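Local coordinates for autoinducer synthesis protein lasI (Pseudomonas aeruginosa, PDB 1RO5) that makes the quorum-sensing signal N-(3-oxododecanoyl)homoserine lactone from S-adenosyl-L-methionine and an acyl group carried on acyl carrier protein, at residues 47-52 / 70-75; 76-81 / 92-97; 135-140 / 178-183; 147-152 / 174-179; 155-160 / 186-191. All coordinates share one frame; numbering follows the deposited sequence.

Followed from the N terminus, contact 1 (47-52 / 70-75) closes first, round the hairpin of strands 55-61 and 64-73. Contact 2 (76-81 / 92-97) follows in series and folds the link between strands 64-73 and 99-107 back on itself; Thr74 and Ser96 join the two contacts. The last three interlock. Contact 3 pairs strand 139-145 with strand 171-179, and contact 4, which opens later and ends on the same stretch, sharing Ile178 and Glu179, lays helix 146-154 against that second strand. Contact 5 opens within both spans and closes beyond them, so it crosses both, bringing the turn before strand 158-161 against helix 182-189.

Contact 1: 47-52 / 70-75; sequences DGYDAL and RILDTT
Arg70 and Asp47 reach toward each other tip to tip, their guanidinium and carboxylate planes only 26° apart. The grip is end-on and two-pronged: NH2 of Arg70 meets OD2 of Asp47 at 3.0 Å, almost straight (173°) and on its syn lone pair, while NH1 of Arg70 lies 2.7 Å from OD1 of Asp47, on the syn side but tilted out of the carboxylate plane. Asp50 crosses the arginine at about a right angle; its OD1 takes a weak bond of 2.8 Å from the same NH1 of Arg70. The two acids are tied in turn by Asp47 N, which donates to the anti lone pair of Asp50 OD2 at 2.9 Å. Tyr56 and Arg26 also hold Asp50. Over one guanidinium face sits Tyr49 CB, 3.5 Å above the plane and toward its rim. Set beside its backbone N (chi1 -64°), the Tyr49 ring runs across Leu72, with CD2 of Tyr49 3.8 Å from CD1 of Leu72, and its hydroxyl goes on to Thr83. Asp73 N donates to a water at 3.1 Å, and that water gives only a weak bond to Leu52 O. Together Asp47, Asp50 and Arg70 form a salt-bridge network that pins a 3-10 turn to a strand of the central sheet.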
# COMPACT_ATOMS: atom_id res chain seq x y z
N ASP A 47 6.06 8.62 10.30
CA ASP A 47 5.41 9.94 10.39
C ASP A 47 4.17 9.87 11.34
O ASP A 47 3.88 8.82 12.02
CB ASP A 47 5.04 10.40 8.98
CG ASP A 47 4.13 9.39 8.22
OD1 ASP A 47 3.42 8.54 8.86
OD2 ASP A 47 3.92 9.51 6.97
N GLY A 48 3.41 10.91 11.41
CA GLY A 48 2.35 11.01 12.38
C GLY A 48 1.22 10.01 12.06
O GLY A 48 0.50 9.57 12.98
N TYR A 49 1.05 9.60 10.79
CA TYR A 49 0.07 8.57 10.44
C TYR A 49 0.40 7.26 11.13
O TYR A 49 -0.47 6.48 11.35
CB TYR A 49 0.02 8.36 8.91
CG TYR A 49 -0.47 9.62 8.14
CD1 TYR A 49 0.40 10.41 7.41
CD2 TYR A 49 -1.81 9.93 8.12
CE1 TYR A 49 -0.04 11.55 6.74
CE2 TYR A 49 -2.32 11.05 7.40
CZ TYR A 49 -1.44 11.86 6.76
OH TYR A 49 -1.95 12.93 6.02
N ASP A 50 1.67 6.98 11.42
CA ASP A 50 2.04 5.76 12.08
C ASP A 50 1.51 5.76 13.54
O ASP A 50 1.47 4.75 14.20
CB ASP A 50 3.62 5.55 11.99
CG ASP A 50 4.04 5.33 10.58
OD1 ASP A 50 3.57 4.34 9.92
OD2 ASP A 50 4.84 6.05 10.01
N ALA A 51 1.11 6.89 14.03
CA ALA A 51 0.66 7.00 15.39
C ALA A 51 -0.87 7.00 15.34
O ALA A 51 -1.55 7.16 16.41
CB ALA A 51 1.21 8.33 16.02
N LEU A 52 -1.45 6.73 14.16
CA LEU A 52 -2.93 6.77 14.06
C LEU A 52 -3.51 5.42 13.86
O LEU A 52 -4.49 5.23 13.13
CB LEU A 52 -3.36 7.67 12.93
CG LEU A 52 -3.06 9.15 13.19
CD1 LEU A 52 -3.43 9.72 11.89
CD2 LEU A 52 -3.90 9.65 14.24
N ARG A 70 1.38 0.21 3.98
CA ARG A 70 0.64 0.69 5.15
C ARG A 70 -0.83 0.87 4.71
O ARG A 70 -1.11 1.30 3.57
CB ARG A 70 1.26 2.04 5.58
CG ARG A 70 0.47 2.70 6.70
CD ARG A 70 1.17 3.91 7.28
NE ARG A 70 1.28 5.13 6.41
CZ ARG A 70 2.07 6.18 6.76
NH1 ARG A 70 2.79 6.15 7.90
NH2 ARG A 70 2.12 7.29 5.97
N ILE A 71 -1.74 0.62 5.62
CA ILE A 71 -3.14 0.75 5.40
C ILE A 71 -3.75 1.59 6.50
O ILE A 71 -3.47 1.38 7.68
CB ILE A 71 -3.83 -0.64 5.52
CG1 ILE A 71 -3.38 -1.54 4.39
CG2 ILE A 71 -5.34 -0.47 5.34
CD1 ILE A 71 -2.26 -2.43 4.79
N LEU A 72 -4.63 2.54 6.09
CA LEU A 72 -5.25 3.51 7.04
C LEU A 72 -6.71 3.52 6.74
O LEU A 72 -7.08 3.51 5.47
CB LEU A 72 -4.70 4.96 6.81
CG LEU A 72 -3.27 5.13 7.29
CD1 LEU A 72 -2.86 6.50 6.86
CD2 LEU A 72 -3.24 5.02 8.82
N ASP A 73 -7.55 3.53 7.81
CA ASP A 73 -8.99 3.76 7.67
C ASP A 73 -9.26 5.09 7.13
O ASP A 73 -8.60 6.08 7.52
CB ASP A 73 -9.74 3.67 9.05
CG ASP A 73 -9.47 2.33 9.80
OD1 ASP A 73 -9.31 1.22 9.21
OD2 ASP A 73 -9.35 2.33 11.01
N THR A 74 -10.31 5.19 6.31
CA THR A 74 -10.68 6.51 5.76
C THR A 74 -11.61 7.25 6.64
O THR A 74 -12.00 8.42 6.33
CB THR A 74 -11.38 6.43 4.33
OG1 THR A 74 -12.44 5.46 4.43
CG2 THR A 74 -10.36 5.83 3.32
N THR A 75 -12.10 6.55 7.65
CA THR A 75 -12.82 7.26 8.71
C THR A 75 -11.90 8.05 9.64
O THR A 75 -12.41 8.81 10.45
CB THR A 75 -13.67 6.29 9.58
OG1 THR A 75 -12.86 5.20 10.01
CG2 THR A 75 -14.75 5.64 8.77
O HOH W 1 -6.12 3.88 10.58

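Contact 2: 76-81 / 92-97; sequences GPYMLK and EAPCSP
The Tyr78 ring, reaching across to Pro94, has CB of Lys81 over one face, 3.7 Å above the plane and displaced toward the rim. At its edge lie two carbonyl oxygens: Gly76 O from its own segment and Pro94 O from the other. The hydroxyl makes the polar link, donating from Tyr78 OH to Pro94 O at 2.6 Å. This donor lies in the carbonyl plane on a lone pair, with a C=O...donor angle of 129°. The tyrosine oxygen is also close to the proline ring, Tyr78 OH standing 3.0 Å from Pro94 CD. Pro94 N, a tertiary amide nitrogen, cannot donate to the hydroxyl. Ala93 fills in next to the tyrosine, its CB 3.7 Å from Tyr78 OH and 3.6 Å from Lys81 CG. With CG anti to the backbone N (chi1 -177°), the lysine chain starts out over that methyl, then bends at chi3 and chi4; its NZ finds a weak bond with Thr74 O. Tyr78 is also the N-cap of helix 79-82, where Glu101 of strand 99-107 receives a bond from Met79 N. The contact thus holds this short helix between the end of strand 64-73, on which Tyr78 touches Leu72, and the loop leading into strand 99-107.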
# COMPACT_ATOMS: atom_id res chain seq x y z
N GLY A 76 -10.58 7.85 9.56
CA GLY A 76 -9.62 8.67 10.33
C GLY A 76 -8.77 9.45 9.31
O GLY A 76 -9.13 9.54 8.14
N PRO A 77 -7.73 10.13 9.74
CA PRO A 77 -6.92 10.89 8.79
C PRO A 77 -6.08 9.93 7.89
O PRO A 77 -5.67 8.88 8.40
CB PRO A 77 -5.98 11.73 9.70
CG PRO A 77 -6.65 11.67 11.06
CD PRO A 77 -7.28 10.29 11.14
N TYR A 78 -5.90 10.28 6.60
CA TYR A 78 -5.12 9.46 5.69
C TYR A 78 -4.48 10.36 4.65
O TYR A 78 -4.84 11.53 4.56
CB TYR A 78 -5.97 8.30 5.12
CG TYR A 78 -7.13 8.71 4.27
CD1 TYR A 78 -7.03 8.73 2.91
CD2 TYR A 78 -8.34 9.10 4.87
CE1 TYR A 78 -8.07 9.07 2.12
CE2 TYR A 78 -9.43 9.47 4.09
CZ TYR A 78 -9.27 9.39 2.69
OH TYR A 78 -10.31 9.77 1.85
N MET A 79 -3.43 9.87 3.95
CA MET A 79 -2.51 10.78 3.22
C MET A 79 -3.29 11.43 2.03
O MET A 79 -3.02 12.58 1.69
CB MET A 79 -1.29 10.03 2.65
CG MET A 79 -0.47 9.26 3.70
SD MET A 79 1.13 8.72 3.19
CE MET A 79 2.04 10.45 3.33
N LEU A 80 -4.28 10.76 1.43
CA LEU A 80 -4.89 11.35 0.21
C LEU A 80 -5.68 12.60 0.69
O LEU A 80 -5.65 13.63 0.05
CB LEU A 80 -5.89 10.41 -0.45
CG LEU A 80 -6.42 10.62 -1.83
CD1 LEU A 80 -7.57 9.81 -2.29
CD2 LEU A 80 -6.07 11.86 -2.61
N LYS A 81 -6.33 12.46 1.83
CA LYS A 81 -7.22 13.49 2.36
C LYS A 81 -6.41 14.56 3.02
O LYS A 81 -6.74 15.75 2.87
CB LYS A 81 -8.20 12.91 3.38
CG LYS A 81 -9.23 13.92 3.94
CD LYS A 81 -9.99 13.66 5.26
CE LYS A 81 -11.26 12.86 5.19
NZ LYS A 81 -11.27 11.78 6.34
N GLU A 92 -14.80 15.02 -3.24
CA GLU A 92 -14.83 14.88 -1.84
C GLU A 92 -13.90 13.69 -1.47
O GLU A 92 -13.83 12.69 -2.21
CB GLU A 92 -16.27 14.58 -1.45
CG GLU A 92 -16.40 14.31 0.06
CD GLU A 92 -17.86 14.31 0.54
OE1 GLU A 92 -18.66 13.44 0.03
OE2 GLU A 92 -18.17 15.15 1.44
N ALA A 93 -13.20 13.78 -0.33
CA ALA A 93 -12.33 12.69 0.17
C ALA A 93 -13.25 11.59 0.67
O ALA A 93 -14.14 11.84 1.51
CB ALA A 93 -11.52 13.19 1.28
N PRO A 94 -13.03 10.38 0.25
CA PRO A 94 -13.89 9.29 0.75
C PRO A 94 -13.78 9.17 2.32
O PRO A 94 -12.70 9.50 2.88
CB PRO A 94 -13.31 8.02 0.10
CG PRO A 94 -12.56 8.62 -1.16
CD PRO A 94 -11.95 9.94 -0.66
N CYS A 95 -14.84 8.66 2.98
CA CYS A 95 -14.83 8.50 4.41
C CYS A 95 -15.78 7.38 4.70
O CYS A 95 -16.99 7.57 4.70
CB CYS A 95 -15.29 9.79 5.07
SG CYS A 95 -15.34 9.65 6.90
N SER A 96 -15.26 6.19 4.93
CA SER A 96 -16.15 5.07 5.08
C SER A 96 -15.40 3.96 5.74
O SER A 96 -14.23 3.76 5.54
CB SER A 96 -16.70 4.59 3.69
OG SER A 96 -17.20 3.24 3.79
N PRO A 97 -16.10 3.22 6.55
CA PRO A 97 -15.55 2.04 7.15
C PRO A 97 -15.35 0.92 6.17
O PRO A 97 -14.82 -0.11 6.53
CB PRO A 97 -16.60 1.65 8.22
CG PRO A 97 -17.61 2.73 8.24
CD PRO A 97 -17.46 3.60 7.04

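Contact 3: 135-140 / 178-183; sequences NDIQTL and IELNAK
Thr139 with Glu179 and Leu140 with Ile178 are successive antiparallel pairs joining strands 139-145 and 171-179 of the central mixed sheet. Leu140 and Ile178 form the hydrogen-bonded pair. Ile178 N gives a 2.6 Å bond to Leu140 O, entering nearly along the C=O axis (162°), and Leu140 N returns one of 2.9 Å to Ile178 O. One step beyond the strand, Leu180 N meets Gln138 O at 2.7 Å, so the ladder continues past the last regular pair.

The side chains divide between the two faces of the sheet. On one, Thr139 and Glu179 lie side by side and point the same way, in the non-hydrogen-bonded pair. On the other, Leu140 packs its CB 4.1 Å from Ile178 CB, and its CD1 stands 3.9 Å from CD2 of Leu180. Leu180 also turns CD1 toward Ile137, and it is covered by Ser132 and Leu133 of helix 118-133.

What sets the two ends lies further out. Asp136, with positive phi, is the C-prime residue of the Schellman motif that ends helix 118-133, and the chain turns there into the strand. At the other end Asn181 is the N-cap of helix 182-189, its OD1 weakly bonded to Thr184 N and its ND2 bonded to Asp158. On the two outer flanks of the pair, Thr139 has a backbone bond with Trp100 of strand 99-107, and Glu179 one with Asp158 of strand 158-161. Bent at chi2 (-73°), Glu179 folds back over the pair: Thr139 OG1 donates at 2.9 Å to Glu179 OE1, reaching it from above the carboxylate plane.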
# COMPACT_ATOMS: atom_id res chain seq x y z
N ASN A 135 -12.58 -8.21 5.78
CA ASN A 135 -12.91 -7.21 6.78
C ASN A 135 -13.93 -6.26 6.20
O ASN A 135 -14.03 -5.18 6.63
CB ASN A 135 -11.65 -6.54 7.32
CG ASN A 135 -10.95 -7.40 8.36
OD1 ASN A 135 -11.34 -7.35 9.50
ND2 ASN A 135 -9.97 -8.22 7.96
N ASP A 136 -14.73 -6.75 5.26
CA ASP A 136 -15.85 -6.01 4.64
C ASP A 136 -15.44 -4.70 3.93
O ASP A 136 -16.19 -3.69 3.96
CB ASP A 136 -17.00 -5.73 5.67
CG ASP A 136 -18.35 -5.59 4.97
OD1 ASP A 136 -18.48 -4.86 3.97
OD2 ASP A 136 -19.36 -6.22 5.27
N ILE A 137 -14.28 -4.72 3.28
CA ILE A 137 -13.87 -3.52 2.57
C ILE A 137 -14.20 -3.63 1.03
O ILE A 137 -13.80 -4.61 0.38
CB ILE A 137 -12.36 -3.27 2.81
CG1 ILE A 137 -12.02 -3.18 4.32
CG2 ILE A 137 -11.85 -2.13 1.84
CD1 ILE A 137 -12.65 -1.97 5.07
N GLN A 138 -14.84 -2.64 0.42
CA GLN A 138 -15.06 -2.74 -1.01
C GLN A 138 -14.09 -2.01 -1.92
O GLN A 138 -14.04 -2.33 -3.10
CB GLN A 138 -16.44 -2.23 -1.42
CG GLN A 138 -17.03 -1.33 -0.48
CD GLN A 138 -18.19 -2.03 0.37
OE1 GLN A 138 -19.25 -1.45 0.50
NE2 GLN A 138 -17.93 -3.24 0.99
N THR A 139 -13.34 -1.05 -1.37
CA THR A 139 -12.51 -0.15 -2.10
C THR A 139 -11.21 0.20 -1.37
O THR A 139 -11.20 0.55 -0.18
CB THR A 139 -13.26 1.17 -2.33
OG1 THR A 139 -14.46 0.95 -3.04
CG2 THR A 139 -12.42 2.16 -3.33
N LEU A 140 -10.14 0.19 -2.11
CA LEU A 140 -8.87 0.74 -1.67
C LEU A 140 -8.51 2.03 -2.41
O LEU A 140 -8.65 2.13 -3.67
CB LEU A 140 -7.83 -0.29 -1.93
CG LEU A 140 -8.05 -1.56 -1.07
CD1 LEU A 140 -6.92 -2.50 -1.33
CD2 LEU A 140 -8.18 -1.39 0.45
N ILE A 178 -9.26 1.60 -6.17
CA ILE A 178 -9.06 0.27 -6.66
C ILE A 178 -10.30 -0.42 -6.11
O ILE A 178 -10.34 -0.67 -4.90
CB ILE A 178 -7.91 -0.46 -6.01
CG1 ILE A 178 -6.54 -0.01 -6.47
CG2 ILE A 178 -7.82 -1.88 -6.55
CD1 ILE A 178 -5.99 1.09 -5.83
N GLU A 179 -11.30 -0.75 -6.96
CA GLU A 179 -12.52 -1.47 -6.51
C GLU A 179 -12.21 -2.90 -6.26
O GLU A 179 -11.58 -3.56 -7.10
CB GLU A 179 -13.60 -1.30 -7.54
CG GLU A 179 -13.87 0.19 -7.76
CD GLU A 179 -14.61 0.78 -6.59
OE1 GLU A 179 -15.14 0.00 -5.71
OE2 GLU A 179 -14.61 2.02 -6.54
N LEU A 180 -12.54 -3.42 -5.09
CA LEU A 180 -12.23 -4.87 -4.91
C LEU A 180 -13.42 -5.80 -5.40
O LEU A 180 -13.82 -6.77 -4.72
CB LEU A 180 -11.82 -5.20 -3.44
CG LEU A 180 -10.78 -4.23 -2.76
CD1 LEU A 180 -10.54 -4.66 -1.36
CD2 LEU A 180 -9.47 -4.35 -3.58
N ASN A 181 -13.99 -5.47 -6.57
CA ASN A 181 -15.12 -6.18 -7.10
C ASN A 181 -14.62 -7.45 -7.82
O ASN A 181 -13.47 -7.96 -7.68
CB ASN A 181 -15.92 -5.23 -8.03
CG ASN A 181 -15.05 -4.65 -9.12
OD1 ASN A 181 -14.02 -5.24 -9.45
ND2 ASN A 181 -15.41 -3.50 -9.64
N ALA A 182 -15.54 -7.97 -8.64
CA ALA A 182 -15.41 -9.23 -9.36
C ALA A 182 -14.27 -9.14 -10.35
O ALA A 182 -13.40 -10.10 -10.47
CB ALA A 182 -16.87 -9.49 -10.13
N LYS A 183 -14.27 -8.04 -11.10
CA LYS A 183 -13.20 -7.92 -12.09
C LYS A 183 -11.74 -8.04 -11.45
O LYS A 183 -10.80 -8.88 -11.91
CB LYS A 183 -13.41 -6.66 -12.88
CG LYS A 183 -12.31 -6.48 -13.90
CD LYS A 183 -12.36 -4.99 -14.28
CE LYS A 183 -11.06 -4.56 -14.93
NZ LYS A 183 -11.53 -3.67 -16.00

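Contact 4: 147-152 / 174-179; sequences GVEKMM and VALRIE
Helix 146-154 is the connection of a beta-alpha-beta unit between strands 139-145 and 158-161, which run the same way with strand 171-179 between them, and here it lies on that middle strand through Glu149, Met152 and Leu176. The two segment axes are 9.8 Å apart at closest approach and make an angle of 26°, so helix and strand run nearly in the same direction.

Leu176 is the hub. Met152 comes at it tip to tip, CE of the methionine standing 3.4 Å from CD1 of the leucine, closer than two methyl carbons normally pack. The methionine chain is extended at chi2 and bends at chi3 (-76°), which places CE; behind it the two side chains of Met152 and Ile178 cross at about a right angle, with Met152 SD 4.2 Å from Ile178 CG1. Glu149 covers the other leucine branch. Its CG is anti to the backbone N (chi1 162°) and the chain runs on extended, so that CG lies 3.9 Å and CD 3.8 Å from Leu176 CD2. At the far end, OE1 of Glu149 is 3.7 Å from CG1 of Val174, the two side chains crossing at about a right angle.

Every pair across this interface is therefore apolar or carbon-to-oxygen packing. The acid's charge is met instead by Arg161 of strand 158-161, which forms a salt bridge with Glu149 OE1 and whose side chain also touches Val174 and Leu176. Consistent with this, the glutamate serves two purposes: its methylene stem covers the buried leucine, while its carboxylate pairs with a charge on the neighbouring strand.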
# COMPACT_ATOMS: atom_id res chain seq x y z
N GLY A 147 3.34 5.01 -13.02
CA GLY A 147 3.98 3.69 -13.22
C GLY A 147 3.16 2.61 -12.54
O GLY A 147 2.79 1.58 -13.15
N VAL A 148 2.89 2.77 -11.25
CA VAL A 148 2.22 1.67 -10.54
C VAL A 148 0.77 1.62 -11.07
O VAL A 148 0.16 0.58 -11.13
CB VAL A 148 2.22 1.95 -9.03
CG1 VAL A 148 1.10 1.16 -8.25
CG2 VAL A 148 3.58 1.82 -8.43
N GLU A 149 0.22 2.78 -11.41
CA GLU A 149 -1.14 2.80 -11.95
C GLU A 149 -1.22 1.86 -13.17
O GLU A 149 -2.11 0.94 -13.24
CB GLU A 149 -1.61 4.20 -12.31
CG GLU A 149 -2.81 4.16 -13.26
CD GLU A 149 -3.24 5.54 -13.65
OE1 GLU A 149 -2.34 6.44 -13.69
OE2 GLU A 149 -4.45 5.82 -13.87
N LYS A 150 -0.26 1.99 -14.10
CA LYS A 150 -0.31 1.12 -15.30
C LYS A 150 0.03 -0.29 -15.00
O LYS A 150 -0.56 -1.19 -15.53
CB LYS A 150 0.34 1.70 -16.58
CG LYS A 150 1.75 2.13 -16.54
CD LYS A 150 2.07 2.82 -17.92
CE LYS A 150 1.87 4.38 -17.89
NZ LYS A 150 2.76 5.14 -18.82
N MET A 151 0.83 -0.50 -13.99
CA MET A 151 1.15 -1.86 -13.68
C MET A 151 -0.16 -2.59 -13.23
O MET A 151 -0.39 -3.80 -13.49
CB MET A 151 2.30 -1.80 -12.68
CG MET A 151 2.96 -3.06 -12.23
SD MET A 151 1.66 -3.75 -11.02
CE MET A 151 2.22 -2.82 -9.32
N MET A 152 -1.09 -1.81 -12.68
CA MET A 152 -2.28 -2.33 -12.07
C MET A 152 -3.32 -2.35 -13.14
O MET A 152 -4.02 -3.33 -13.20
CB MET A 152 -2.75 -1.43 -10.94
CG MET A 152 -2.21 -1.77 -9.54
SD MET A 152 -2.81 -0.58 -8.24
CE MET A 152 -2.00 0.80 -8.35
N VAL A 174 -0.55 10.15 -8.88
CA VAL A 174 -1.96 10.20 -9.12
C VAL A 174 -2.64 9.53 -7.93
O VAL A 174 -2.04 8.67 -7.29
CB VAL A 174 -2.23 9.39 -10.46
CG1 VAL A 174 -1.56 7.91 -10.43
CG2 VAL A 174 -3.69 9.38 -10.88
N ALA A 175 -3.91 9.88 -7.64
CA ALA A 175 -4.78 9.22 -6.66
C ALA A 175 -5.64 8.20 -7.38
O ALA A 175 -6.38 8.55 -8.33
CB ALA A 175 -5.76 10.23 -5.98
N LEU A 176 -5.59 6.95 -6.90
CA LEU A 176 -6.35 5.93 -7.50
C LEU A 176 -7.47 5.40 -6.60
O LEU A 176 -7.31 5.33 -5.40
CB LEU A 176 -5.37 4.79 -7.77
CG LEU A 176 -4.23 5.10 -8.72
CD1 LEU A 176 -3.48 3.81 -8.80
CD2 LEU A 176 -4.67 5.51 -10.14
N ARG A 177 -8.57 4.96 -7.19
CA ARG A 177 -9.50 4.04 -6.49
C ARG A 177 -9.50 2.62 -7.02
O ARG A 177 -9.54 2.46 -8.21
CB ARG A 177 -10.90 4.65 -6.21
CG ARG A 177 -11.69 5.06 -7.27
CD ARG A 177 -12.67 6.26 -6.99
NE ARG A 177 -12.86 6.98 -8.30
CZ ARG A 177 -13.22 8.25 -8.45
NH1 ARG A 177 -13.49 8.98 -7.34
NH2 ARG A 177 -13.33 8.80 -9.72
N ILE A 178 -9.26 1.60 -6.17
CA ILE A 178 -9.06 0.27 -6.66
C ILE A 178 -10.30 -0.42 -6.11
O ILE A 178 -10.34 -0.67 -4.90
CB ILE A 178 -7.91 -0.46 -6.01
CG1 ILE A 178 -6.54 -0.01 -6.47
CG2 ILE A 178 -7.82 -1.88 -6.55
CD1 ILE A 178 -5.99 1.09 -5.83
N GLU A 179 -11.30 -0.75 -6.96
CA GLU A 179 -12.52 -1.47 -6.51
C GLU A 179 -12.21 -2.90 -6.26
O GLU A 179 -11.58 -3.56 -7.10
CB GLU A 179 -13.60 -1.30 -7.54
CG GLU A 179 -13.87 0.19 -7.76
CD GLU A 179 -14.61 0.78 -6.59
OE1 GLU A 179 -15.14 0.00 -5.71
OE2 GLU A 179 -14.61 2.02 -6.54

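Contact 5: 155-160 / 186-191; sequences AGLDVS and IALYGG
Gly190 N donates to Ile186 O at 2.8 Å, closing the last turn of the helix whose Ala187 and Leu188 meet Gly156 and Leu157. Between the segments themselves the meeting is by van der Waals packing.

Ala187 carries most of it. Its CB points at the turn before strand 158-161, standing 3.4 Å from Ala155 O and 3.6 Å from the carbonyl carbon, C, of Gly156. The backbones come close at this point, with Gly156 CA 5.1 Å from Ala187 CA. Glycine suits the place on two counts. Its phi of 98° belongs to the Schellman motif that ends helix 146-154, a conformation in which a CB would collide with the preceding carbonyl oxygen, and the direction in which a CB would project is already taken by the methyl of Ala187.

Leu157 continues the packing with a single branch. Its CD1, placed by chi2 at 41°, lies 3.8 Å from Ala187 CB and 4.0 Å from CD2 of Leu188, so it touches both helix residues. The two leucines cross at about a right angle. The CB of Leu188 itself lies over the centre of the neighbouring Tyr189 ring.

Further bonds fix the turn to its surroundings: Asp158 N is bonded to Thr184 OG1, and Asp158 OD2 to Asn181 at the helix start. Leu188 also rests on Met125 and Ala129 of helix 118-133. Helix 182-189 is thus packed between that long helix and the turn that leads from helix 146-154 into strand 158-161, itself paired with strand 171-179.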
# COMPACT_ATOMS: atom_id res chain seq x y z
N ALA A 155 -2.52 -5.53 -15.00
CA ALA A 155 -2.73 -6.81 -14.36
C ALA A 155 -4.26 -7.16 -14.33
O ALA A 155 -4.63 -8.22 -13.79
CB ALA A 155 -2.18 -6.79 -12.97
N GLY A 156 -5.10 -6.29 -14.88
CA GLY A 156 -6.52 -6.51 -14.90
C GLY A 156 -7.41 -5.83 -13.85
O GLY A 156 -8.66 -5.90 -13.99
N LEU A 157 -6.83 -5.13 -12.85
CA LEU A 157 -7.62 -4.65 -11.73
C LEU A 157 -8.56 -3.61 -12.21
O LEU A 157 -8.39 -3.01 -13.27
CB LEU A 157 -6.74 -4.06 -10.62
CG LEU A 157 -6.09 -5.09 -9.74
CD1 LEU A 157 -5.58 -6.25 -10.47
CD2 LEU A 157 -4.95 -4.48 -8.99
N ASP A 158 -9.57 -3.33 -11.40
CA ASP A 158 -10.46 -2.33 -11.82
C ASP A 158 -10.00 -1.07 -11.05
O ASP A 158 -10.19 -0.99 -9.84
CB ASP A 158 -11.87 -2.81 -11.49
CG ASP A 158 -12.90 -1.77 -11.71
OD1 ASP A 158 -12.53 -0.70 -12.13
OD2 ASP A 158 -14.12 -1.88 -11.47
N VAL A 159 -9.44 -0.09 -11.76
CA VAL A 159 -8.67 0.99 -11.18
C VAL A 159 -9.03 2.23 -11.90
O VAL A 159 -9.05 2.26 -13.16
CB VAL A 159 -7.20 0.74 -11.45
CG1 VAL A 159 -6.36 1.72 -10.69
CG2 VAL A 159 -6.88 -0.51 -10.81
N SER A 160 -9.34 3.27 -11.15
CA SER A 160 -9.75 4.48 -11.82
C SER A 160 -9.06 5.56 -11.01
O SER A 160 -8.58 5.25 -9.94
CB SER A 160 -11.26 4.59 -11.84
OG SER A 160 -11.78 5.26 -10.69
N ILE A 186 -11.13 -11.51 -10.03
CA ILE A 186 -10.84 -12.51 -11.07
C ILE A 186 -9.38 -12.31 -11.56
O ILE A 186 -8.61 -13.26 -11.67
CB ILE A 186 -11.84 -12.48 -12.23
CG1 ILE A 186 -13.29 -12.83 -11.78
CG2 ILE A 186 -11.38 -13.52 -13.24
CD1 ILE A 186 -14.47 -12.24 -12.71
N ALA A 187 -9.01 -11.05 -11.81
CA ALA A 187 -7.62 -10.66 -12.12
C ALA A 187 -6.67 -11.18 -11.14
O ALA A 187 -5.67 -11.71 -11.51
CB ALA A 187 -7.49 -9.08 -12.20
N LEU A 188 -6.95 -11.01 -9.86
CA LEU A 188 -6.05 -11.54 -8.82
C LEU A 188 -5.99 -13.03 -8.56
O LEU A 188 -4.93 -13.57 -8.19
CB LEU A 188 -6.35 -10.87 -7.44
CG LEU A 188 -6.07 -9.36 -7.33
CD1 LEU A 188 -6.46 -8.89 -6.05
CD2 LEU A 188 -4.58 -8.99 -7.70
N TYR A 189 -7.15 -13.70 -8.62
CA TYR A 189 -7.25 -15.09 -8.14
C TYR A 189 -7.64 -16.12 -9.20
O TYR A 189 -7.54 -17.31 -8.95
CB TYR A 189 -8.23 -15.19 -7.02
CG TYR A 189 -8.00 -14.19 -5.97
CD1 TYR A 189 -8.86 -13.11 -5.81
CD2 TYR A 189 -6.93 -14.32 -5.10
CE1 TYR A 189 -8.64 -12.18 -4.82
CE2 TYR A 189 -6.71 -13.40 -4.12
CZ TYR A 189 -7.55 -12.33 -3.95
OH TYR A 189 -7.25 -11.43 -2.90
N GLY A 190 -8.12 -15.65 -10.35
CA GLY A 190 -8.54 -16.54 -11.41
C GLY A 190 -10.05 -16.66 -11.27
O GLY A 190 -10.70 -17.06 -12.23
N GLY A 191 -10.62 -16.32 -10.10
CA GLY A 191 -12.07 -16.17 -10.03
C GLY A 191 -12.55 -15.31 -8.87
O GLY A 191 -11.74 -14.53 -8.33